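Local coordinates for protein N-acetyl-beta-D glucosaminidase (Rhizomucor miehei CAU432, PDB 4ZM6) that probably hydrolyses beta-linked N-acetylglucosamine with its family 3 glycosidase domain and binds acetyl-CoA in a GCN5-related domain that probably acetylates glucosamine, at residues Glu218-Ala223 with Arg640-Asp645; Cys224-Val228 with Phe259-Gly263. All coordinates share one frame; numbering follows the deposited sequence.

Contact 1: Glu218-Ala223 with Arg640-Asp645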
ATOM      1  N   GLU A 218       1.850  -9.872  -9.089  1.00 65.37           N
ATOM      2  CA  GLU A 218       1.246 -10.275  -7.816  1.00 64.03           C
ATOM      3  C   GLU A 218      -0.273 -10.491  -7.869  1.00 65.02           C
ATOM      4  O   GLU A 218      -0.868 -10.884  -6.869  1.00 67.24           O
ATOM      5  CB  GLU A 218       1.558  -9.236  -6.738  1.00 63.49           C
ATOM      6  CG  GLU A 218       3.009  -9.225  -6.286  1.00 64.30           C
ATOM      7  CD  GLU A 218       3.254  -8.252  -5.146  1.00 64.50           C
ATOM      8  OE1 GLU A 218       4.314  -8.351  -4.493  1.00 62.34           O
ATOM      9  OE2 GLU A 218       2.382  -7.390  -4.907  1.00 65.61           O
ATOM     10  N   ALA A 219      -0.905 -10.235  -9.010  1.00 64.00           N
ATOM     11  CA  ALA A 219      -2.357 -10.389  -9.122  1.00 64.62           C
ATOM     12  C   ALA A 219      -2.802 -11.817  -8.799  1.00 63.40           C
ATOM     13  O   ALA A 219      -2.057 -12.779  -9.009  1.00 60.77           O
ATOM     14  CB  ALA A 219      -2.828  -9.989 -10.513  1.00 67.17           C
ATOM     15  N   GLY A 220      -4.033 -11.940  -8.311  1.00 62.96           N
ATOM     16  CA  GLY A 220      -4.515 -13.175  -7.689  1.00 62.35           C
ATOM     17  C   GLY A 220      -4.889 -14.332  -8.599  1.00 61.88           C
ATOM     18  O   GLY A 220      -4.754 -15.491  -8.200  1.00 64.06           O
ATOM     19  N   GLY A 221      -5.370 -14.036  -9.805  1.00 61.30           N
ATOM     20  CA  GLY A 221      -5.814 -15.088 -10.723  1.00 61.27           C
ATOM     21  C   GLY A 221      -5.705 -14.730 -12.193  1.00 60.61           C
ATOM     22  O   GLY A 221      -4.603 -14.610 -12.731  1.00 59.69           O
ATOM     23  N   ILE A 222      -6.857 -14.559 -12.838  1.00 60.42           N
ATOM     24  CA  ILE A 222      -6.927 -14.268 -14.275  1.00 60.48           C
ATOM     25  C   ILE A 222      -6.246 -12.940 -14.643  1.00 60.22           C
ATOM     26  O   ILE A 222      -5.820 -12.755 -15.785  1.00 60.51           O
ATOM     27  CB  ILE A 222      -8.402 -14.283 -14.776  1.00 60.70           C
ATOM     28  CG1 ILE A 222      -8.485 -14.361 -16.310  1.00 62.13           C
ATOM     29  CG2 ILE A 222      -9.164 -13.066 -14.274  1.00 60.09           C
ATOM     30  CD1 ILE A 222      -7.834 -15.589 -16.913  1.00 61.98           C
ATOM     31  N   ALA A 223      -6.138 -12.027 -13.677  1.00 59.11           N
ATOM     32  CA  ALA A 223      -5.514 -10.721 -13.904  1.00 58.41           C
ATOM     33  C   ALA A 223      -3.983 -10.752 -13.930  1.00 59.92           C
ATOM     34  O   ALA A 223      -3.356  -9.752 -14.290  1.00 62.73           O
ATOM     35  CB  ALA A 223      -5.991  -9.724 -12.862  1.00 57.36           C
ATOM     36  N   ARG A 640     -10.299  -8.205  -8.140  1.00 47.56           N
ATOM     37  CA  ARG A 640      -9.327  -8.549  -9.168  1.00 48.99           C
ATOM     38  C   ARG A 640      -7.956  -8.857  -8.569  1.00 50.76           C
ATOM     39  O   ARG A 640      -7.345  -9.868  -8.908  1.00 50.44           O
ATOM     40  CB  ARG A 640      -9.230  -7.404 -10.181  1.00 48.89           C
ATOM     41  CG  ARG A 640      -8.332  -7.667 -11.375  1.00 47.33           C
ATOM     42  CD  ARG A 640      -8.402  -6.525 -12.374  1.00 46.81           C
ATOM     43  NE  ARG A 640      -9.763  -6.298 -12.880  1.00 46.65           N
ATOM     44  CZ  ARG A 640     -10.474  -5.174 -12.747  1.00 45.15           C
ATOM     45  NH1 ARG A 640      -9.992  -4.110 -12.112  1.00 46.06           N
ATOM     46  NH2 ARG A 640     -11.693  -5.112 -13.266  1.00 44.51           N
ATOM     47  N   GLU A 641      -7.486  -7.989  -7.675  1.00 54.28           N
ATOM     48  CA  GLU A 641      -6.196  -8.176  -6.999  1.00 57.21           C
ATOM     49  C   GLU A 641      -6.203  -9.402  -6.098  1.00 56.97           C
ATOM     50  O   GLU A 641      -5.190 -10.089  -5.978  1.00 57.24           O
ATOM     51  CB  GLU A 641      -5.837  -6.947  -6.158  1.00 61.22           C
ATOM     52  CG  GLU A 641      -5.513  -5.701  -6.966  1.00 66.26           C
ATOM     53  CD  GLU A 641      -5.510  -4.441  -6.115  1.00 72.86           C
ATOM     54  OE1 GLU A 641      -6.607  -3.939  -5.774  1.00 75.67           O
ATOM     55  OE2 GLU A 641      -4.408  -3.952  -5.784  1.00 76.03           O
ATOM     56  N   GLN A 642      -7.344  -9.661  -5.460  1.00 56.77           N
ATOM     57  CA  GLN A 642      -7.494 -10.808  -4.563  1.00 56.55           C
ATOM     58  C   GLN A 642      -7.637 -12.142  -5.289  1.00 55.92           C
ATOM     59  O   GLN A 642      -7.478 -13.194  -4.674  1.00 59.13           O
ATOM     60  CB  GLN A 642      -8.704 -10.615  -3.643  1.00 57.65           C
ATOM     61  CG  GLN A 642      -8.546  -9.492  -2.634  1.00 58.30           C
ATOM     62  CD  GLN A 642      -7.307  -9.666  -1.786  1.00 59.23           C
ATOM     63  OE1 GLN A 642      -7.144 -10.683  -1.110  1.00 59.64           O
ATOM     64  NE2 GLN A 642      -6.419  -8.684  -1.830  1.00 59.59           N
ATOM     65  N   GLY A 643      -7.944 -12.105  -6.581  1.00 54.17           N
ATOM     66  CA  GLY A 643      -8.169 -13.325  -7.347  1.00 54.29           C
ATOM     67  C   GLY A 643      -9.568 -13.881  -7.149  1.00 54.29           C
ATOM     68  O   GLY A 643      -9.801 -15.072  -7.349  1.00 54.33           O
ATOM     69  N   ALA A 644     -10.500 -13.020  -6.744  1.00 53.83           N
ATOM     70  CA  ALA A 644     -11.913 -13.378  -6.704  1.00 53.59           C
ATOM     71  C   ALA A 644     -12.474 -13.219  -8.112  1.00 54.52           C
ATOM     72  O   ALA A 644     -13.054 -12.181  -8.448  1.00 55.40           O
ATOM     73  CB  ALA A 644     -12.665 -12.495  -5.719  1.00 52.43           C
ATOM     74  N   ASP A 645     -12.284 -14.250  -8.934  1.00 55.13           N
ATOM     75  CA  ASP A 645     -12.645 -14.188 -10.354  1.00 57.69           C
ATOM     76  C   ASP A 645     -14.109 -14.537 -10.649  1.00 58.04           C
ATOM     77  O   ASP A 645     -14.604 -14.228 -11.729  1.00 59.39           O
ATOM     78  CB  ASP A 645     -11.716 -15.080 -11.183  1.00 58.15           C
ATOM     79  CG  ASP A 645     -10.252 -14.666 -11.078  1.00 58.50           C
ATOM     80  OD1 ASP A 645      -9.975 -13.479 -10.803  1.00 57.87           O
ATOM     81  OD2 ASP A 645      -9.374 -15.533 -11.284  1.00 59.33           O
TER
HETATM   82  O   HOH W   1      -7.177 -12.117 -11.043  1.00 44.79           O
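Asp645 reaches over to the backbone of Gly221 and Ile222 at the seam where the GNAT fold meets the TIM-barrel-like domain of the family 3 glycosidase. Helix 627-642 ends here in a Schellman motif, with Gly643 at positive phi and its N bonded back to Arg640 O at 3.3 Å. The side chain of Thr629, an acetyl-CoA-binding residue nearer the start of this helix, lies about 11 Å from that of Arg640.

From CB, which heads for the loop 218-223, Asp645 continues with a chi1 of -60° that sets CG beside the backbone N, anti to the carbonyl carbon. CG then lies 3.7 Å from Ile222 CG2, the two side chains crossing at a slant. The carboxylate oxygens divide the work. OD2 takes the N-H of Ile222, with 3.1 Å between N and OD2; the donor comes in on the syn side but 34° out of the carboxylate plane. OD1 rests beside Ile222 CG2 and also receives a bond from a water, which in turn donates to Arg640 O. That water accepts from Ala223 N at 2.8 Å and, weakly, from Gly221 N, so one water bridges two loop N-H groups to Arg640 O and Asp645 OD1.

Gly220 and Gly643 face each other backbone to backbone, their CA atoms 3.7 Å apart. A CB on either glycine would run into the other backbone, so the close approach depends on both lacking side chains. Arg640 NE forms a salt bridge with Glu167 of helix 155-171, the same helix that Ile222 touches and whose Arg171 bonds Asp645 O. Lower on the same arginine, CG meets the loop methyl Ala223 CB at 3.5 Å.

Contact 2: Cys224-Val228 with Phe259-Gly263; sequences CPTSV and FGYKG
The Tyr261 ring lies between Val228 on one face and the backbone of Gly263 on the other. Its CG leaves anti to the backbone N (chi1 -177°), which sends the ring across to the start of strand 227-230. Val228 CG2 comes within 3.3 Å of Tyr261 CE2; over the other face, near the ring centre, sits Gly263 N. The phenol oxygen ends beside the bend at Pro225-Ser227, and at the ring edge Tyr261 OH gives a weak hydrogen bond to Pro225 O, 3.4 Å away. This half is buried, and Leu217 of helix 211-217 also touches the ring.

The far side is looser. Lys262 is exposed; its NZ makes a weak bond to Gly260 O and a salt bridge with Asp548 of the second subunit. Gly260 itself, at positive phi, takes the chain out of helix 251-258.

Backbone hydrogen bonds of Val228 with Val264 and Ile266 pair strand 227-230 with strand 264-267. Strand 227-230, helix 251-258 and parallel strand 264-267 thus make a beta-alpha-beta crossover, as in the TIM-barrel-type domains to which the family 3 N-terminal domain is assigned.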
ATOM      1  N   CYS A 224      -3.379 -11.873 -13.536  1.00 59.94           N
ATOM      2  CA  CYS A 224      -1.930 -12.030 -13.634  1.00 60.04           C
ATOM      3  C   CYS A 224      -1.583 -12.399 -15.071  1.00 59.89           C
ATOM      4  O   CYS A 224      -2.205 -13.302 -15.636  1.00 60.13           O
ATOM      5  CB  CYS A 224      -1.426 -13.111 -12.682  1.00 60.86           C
ATOM      6  SG  CYS A 224       0.361 -13.388 -12.773  1.00 62.76           S
ATOM      7  N   PRO A 225      -0.598 -11.705 -15.672  1.00 58.54           N
ATOM      8  CA  PRO A 225      -0.320 -11.936 -17.086  1.00 58.22           C
ATOM      9  C   PRO A 225       0.410 -13.249 -17.326  1.00 58.11           C
ATOM     10  O   PRO A 225       1.081 -13.762 -16.430  1.00 58.39           O
ATOM     11  CB  PRO A 225       0.556 -10.746 -17.471  1.00 57.70           C
ATOM     12  CG  PRO A 225       1.252 -10.375 -16.214  1.00 57.97           C
ATOM     13  CD  PRO A 225       0.318 -10.708 -15.088  1.00 58.27           C
ATOM     14  N   THR A 226       0.296 -13.759 -18.547  1.00 57.46           N
ATOM     15  CA  THR A 226       0.822 -15.069 -18.906  1.00 56.33           C
ATOM     16  C   THR A 226       2.210 -14.953 -19.517  1.00 55.11           C
ATOM     17  O   THR A 226       2.937 -15.944 -19.578  1.00 60.23           O
ATOM     18  CB  THR A 226      -0.113 -15.803 -19.885  1.00 55.80           C
ATOM     19  OG1 THR A 226      -0.502 -14.923 -20.948  1.00 55.59           O
ATOM     20  CG2 THR A 226      -1.353 -16.297 -19.164  1.00 56.44           C
ATOM     21  N   SER A 227       2.568 -13.752 -19.973  1.00 51.97           N
ATOM     22  CA  SER A 227       3.928 -13.465 -20.418  1.00 52.07           C
ATOM     23  C   SER A 227       4.340 -12.021 -20.112  1.00 51.89           C
ATOM     24  O   SER A 227       3.497 -11.151 -19.875  1.00 51.08           O
ATOM     25  CB  SER A 227       4.079 -13.746 -21.917  1.00 51.84           C
ATOM     26  OG  SER A 227       3.658 -12.643 -22.700  1.00 50.58           O
ATOM     27  N   VAL A 228       5.649 -11.788 -20.118  1.00 52.35           N
ATOM     28  CA  VAL A 228       6.220 -10.461 -19.912  1.00 53.67           C
ATOM     29  C   VAL A 228       7.209 -10.163 -21.038  1.00 53.22           C
ATOM     30  O   VAL A 228       8.050 -10.996 -21.357  1.00 51.49           O
ATOM     31  CB  VAL A 228       6.957 -10.375 -18.559  1.00 54.90           C
ATOM     32  CG1 VAL A 228       7.657  -9.028 -18.403  1.00 55.37           C
ATOM     33  CG2 VAL A 228       5.988 -10.610 -17.408  1.00 55.31           C
ATOM     34  N   PHE A 259      11.783 -10.829  -8.590  1.00 59.64           N
ATOM     35  CA  PHE A 259      10.322 -10.857  -8.648  1.00 58.26           C
ATOM     36  C   PHE A 259       9.738 -12.268  -8.610  1.00 57.97           C
ATOM     37  O   PHE A 259       8.565 -12.436  -8.284  1.00 56.90           O
ATOM     38  CB  PHE A 259       9.802 -10.103  -9.875  1.00 60.23           C
ATOM     39  CG  PHE A 259       9.849  -8.607  -9.724  1.00 63.36           C
ATOM     40  CD1 PHE A 259       9.106  -7.973  -8.731  1.00 64.14           C
ATOM     41  CD2 PHE A 259      10.634  -7.829 -10.565  1.00 63.94           C
ATOM     42  CE1 PHE A 259       9.149  -6.598  -8.579  1.00 64.93           C
ATOM     43  CE2 PHE A 259      10.678  -6.452 -10.419  1.00 63.74           C
ATOM     44  CZ  PHE A 259       9.937  -5.837  -9.426  1.00 65.04           C
ATOM     45  N   GLY A 260      10.542 -13.277  -8.936  1.00 57.89           N
ATOM     46  CA  GLY A 260      10.096 -14.666  -8.845  1.00 55.93           C
ATOM     47  C   GLY A 260       9.049 -15.032  -9.876  1.00 55.72           C
ATOM     48  O   GLY A 260       8.186 -15.862  -9.608  1.00 55.47           O
ATOM     49  N   TYR A 261       9.126 -14.418 -11.056  1.00 56.86           N
ATOM     50  CA  TYR A 261       8.140 -14.645 -12.110  1.00 57.00           C
ATOM     51  C   TYR A 261       8.345 -16.024 -12.740  1.00 59.87           C
ATOM     52  O   TYR A 261       9.449 -16.353 -13.175  1.00 58.89           O
ATOM     53  CB  TYR A 261       8.224 -13.539 -13.173  1.00 55.53           C
ATOM     54  CG  TYR A 261       7.185 -13.651 -14.278  1.00 55.68           C
ATOM     55  CD1 TYR A 261       5.826 -13.699 -13.982  1.00 54.81           C
ATOM     56  CD2 TYR A 261       7.563 -13.695 -15.619  1.00 55.47           C
ATOM     57  CE1 TYR A 261       4.875 -13.798 -14.984  1.00 54.80           C
ATOM     58  CE2 TYR A 261       6.616 -13.795 -16.628  1.00 55.20           C
ATOM     59  CZ  TYR A 261       5.275 -13.847 -16.306  1.00 54.68           C
ATOM     60  OH  TYR A 261       4.334 -13.953 -17.303  1.00 53.27           O
ATOM     61  N   LYS A 262       7.277 -16.821 -12.780  1.00 63.06           N
ATOM     62  CA  LYS A 262       7.332 -18.191 -13.297  1.00 64.17           C
ATOM     63  C   LYS A 262       6.880 -18.325 -14.752  1.00 63.59           C
ATOM     64  O   LYS A 262       7.035 -19.392 -15.342  1.00 62.94           O
ATOM     65  CB  LYS A 262       6.457 -19.106 -12.440  1.00 67.34           C
ATOM     66  CG  LYS A 262       6.766 -19.081 -10.949  1.00 69.75           C
ATOM     67  CD  LYS A 262       8.212 -19.454 -10.652  1.00 70.56           C
ATOM     68  CE  LYS A 262       8.385 -19.884  -9.202  1.00 71.27           C
ATOM     69  NZ  LYS A 262       7.783 -18.915  -8.243  1.00 71.59           N
ATOM     70  N   GLY A 263       6.320 -17.259 -15.323  1.00 63.95           N
ATOM     71  CA  GLY A 263       5.744 -17.309 -16.673  1.00 64.77           C
ATOM     72  C   GLY A 263       6.736 -17.130 -17.810  1.00 63.98           C
ATOM     73  O   GLY A 263       7.945 -17.172 -17.607  1.00 62.03           O
TER

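Overall arrangement
From the N terminus, the chain leaves helix 211-217, runs through 218-223, the first half of contact 1, and passes straight into 224-228, the first half of contact 2. Contact 2 closes first, at 259-263, after a short excursion through helix 251-258 within the glycosidase domain. Contact 1 closes only at 640-645, 417 residues after its first segment, so contact 2 is nested inside its loop. The centres lie about 13 Å apart, and Ala219 CB packs on Cys224 N at 3.6 Å. The connection 218-228 thus meets helix 627-642 of the acetyl-CoA-binding domain with its first part and the turn before strand 264-267 with its second.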